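Local atomic coordinates of succinate-semialdehyde dehydrogenase (Streptococcus pyogenes MGAS1882, PDB entry 4OGD), a protein that probably oxidises succinic semialdehyde to succinate, using NADP+ as the cofactor, as a member of the aldehyde dehydrogenase family. Residues Asp316-Lys319 with Leu320-His324. Residues are numbered along the deposited sequence; the frame is centred on the assembly and turned at random.
Sequences DQIK and LALDH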
loop_
_atom_site.group_PDB
_atom_site.type_symbol
_atom_site.label_atom_id
_atom_site.label_comp_id
_atom_site.label_asym_id
_atom_site.label_seq_id
_atom_site.Cartn_x
_atom_site.Cartn_y
_atom_site.Cartn_z
ATOM N N ASP A 316 -24.431 -17.291 -18.447
ATOM C CA ASP A 316 -24.390 -18.317 -17.406
ATOM C C ASP A 316 -24.781 -17.762 -16.037
ATOM O O ASP A 316 -25.416 -18.458 -15.245
ATOM C CB ASP A 316 -23.010 -18.975 -17.316
ATOM C CG ASP A 316 -22.710 -19.871 -18.499
ATOM O OD1 ASP A 316 -23.643 -20.188 -19.262
ATOM O OD2 ASP A 316 -21.538 -20.265 -18.659
ATOM N N GLN A 317 -24.406 -16.515 -15.751
ATOM C CA GLN A 317 -24.776 -15.920 -14.468
ATOM C C GLN A 317 -26.268 -15.656 -14.357
ATOM O O GLN A 317 -26.858 -15.845 -13.286
ATOM C CB GLN A 317 -24.008 -14.626 -14.216
ATOM C CG GLN A 317 -22.571 -14.847 -13.807
ATOM C CD GLN A 317 -21.838 -13.539 -13.597
ATOM O OE1 GLN A 317 -21.786 -12.697 -14.495
ATOM N NE2 GLN A 317 -21.284 -13.353 -12.407
ATOM N N ILE A 318 -26.873 -15.200 -15.450
ATOM C CA ILE A 318 -28.319 -15.009 -15.488
ATOM C C ILE A 318 -29.006 -16.347 -15.253
ATOM O O ILE A 318 -29.925 -16.453 -14.444
ATOM C CB ILE A 318 -28.780 -14.437 -16.842
ATOM C CG1 ILE A 318 -28.258 -13.009 -17.015
ATOM C CG2 ILE A 318 -30.303 -14.449 -16.944
ATOM C CD1 ILE A 318 -28.353 -12.479 -18.439
ATOM N N LYS A 319 -28.537 -17.369 -15.958
ATOM C CA LYS A 319 -29.102 -18.712 -15.817
ATOM C C LYS A 319 -28.947 -19.242 -14.394
ATOM O O LYS A 319 -29.885 -19.816 -13.831
ATOM C CB LYS A 319 -28.459 -19.680 -16.811
ATOM C CG LYS A 319 -28.969 -21.112 -16.660
ATOM C CD LYS A 319 -28.699 -21.944 -17.899
ATOM C CE LYS A 319 -29.515 -23.229 -17.875
ATOM N NZ LYS A 319 -29.285 -23.991 -16.618
ATOM N N LEU A 320 -27.763 -19.044 -13.820
ATOM C CA LEU A 320 -27.496 -19.433 -12.436
ATOM C C LEU A 320 -28.479 -18.751 -11.491
ATOM O O LEU A 320 -28.997 -19.378 -10.566
ATOM C CB LEU A 320 -26.057 -19.076 -12.047
ATOM C CG LEU A 320 -25.612 -19.555 -10.661
ATOM C CD1 LEU A 320 -25.598 -21.080 -10.608
ATOM C CD2 LEU A 320 -24.248 -18.991 -10.284
ATOM N N ALA A 321 -28.732 -17.467 -11.723
ATOM C CA ALA A 321 -29.675 -16.718 -10.899
ATOM C C ALA A 321 -31.062 -17.347 -10.931
ATOM O O ALA A 321 -31.692 -17.527 -9.892
ATOM C CB ALA A 321 -29.751 -15.266 -11.354
ATOM N N LEU A 322 -31.538 -17.658 -12.133
ATOM C CA LEU A 322 -32.874 -18.220 -12.298
ATOM C C LEU A 322 -32.960 -19.651 -11.776
ATOM O O LEU A 322 -33.980 -20.044 -11.195
ATOM C CB LEU A 322 -33.296 -18.161 -13.767
ATOM C CG LEU A 322 -33.251 -16.759 -14.376
ATOM C CD1 LEU A 322 -33.620 -16.791 -15.854
ATOM C CD2 LEU A 322 -34.159 -15.797 -13.616
ATOM N N ASP A 323 -31.894 -20.423 -11.979
ATOM C CA ASP A 323 -31.849 -21.802 -11.501
ATOM C C ASP A 323 -31.897 -21.860 -9.978
ATOM O O ASP A 323 -32.289 -22.875 -9.398
ATOM C CB ASP A 323 -30.604 -22.528 -12.019
ATOM C CG ASP A 323 -30.696 -22.880 -13.497
ATOM O OD1 ASP A 323 -31.748 -22.624 -14.117
ATOM O OD2 ASP A 323 -29.711 -23.430 -14.033
ATOM N N HIS A 324 -31.504 -20.769 -9.328
ATOM C CA HIS A 324 -31.525 -20.709 -7.874
ATOM C C HIS A 324 -32.669 -19.868 -7.317
ATOM O O HIS A 324 -32.629 -19.450 -6.158
ATOM C CB HIS A 324 -30.173 -20.232 -7.337
ATOM C CG HIS A 324 -29.101 -21.269 -7.426
ATOM N ND1 HIS A 324 -28.738 -22.061 -6.354
ATOM C CD2 HIS A 324 -28.327 -21.668 -8.463
ATOM C CE1 HIS A 324 -27.781 -22.890 -6.725
ATOM N NE2 HIS A 324 -27.512 -22.673 -8.003
#
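Lys-319 and Asp-323 form an i to i+4 salt bridge on the exposed side of the last turns of helix 308-323, in an aldehyde dehydrogenase fold. The ammonium NZ of Lys-319 donates to OD2 of Asp-323 at 2.7 Å, meeting the syn lone pair on the OD1-facing flank of OD2. The lysine chain sets out with CG anti to the backbone N (chi1 177°), runs extended as far as CE and then bends at its last torsion (chi4 -54°), which turns NZ onto the carboxylate. CG of Lys-319 also lies 3.6 Å from OD2 of Asp-323, bringing the aliphatic chain beside the acid. The same pair is joined through the main chain, where Asp-323 N donates to Lys-319 O at 2.8 Å. A negative carboxylate near the C-terminal end of a helix is probably not favoured by the helix dipole, and the lysine would offset part of that cost. Three more i to i+4 backbone bonds precede this one, pairing the carbonyls of Asp-316, Gln-317 and Ile-318 with the amides of Leu-320, Ala-321 and Leu-322. On another side, Ile-318 CG2 and Leu-322 CD1 make a loose apolar contact at 4.2 Å. Buried Ile-318 and Ala-321 face strand 345-348, touching Thr-345 and Ile-347, and so pack the helix onto the sheet. Gln-317 NE2 reaches the loop that follows strand 345-348, bonding to Glu-360 O and Gln-359 OE1. Ala-321 O, near the helix end, accepts from Asn-354 ND2 as well as from His-324 N. His-324 is the first residue to depart from helical backbone angles; its N bonds to Ala-321 O at 3.3 Å and, weakly, to Leu-320 O at 3.1 Å.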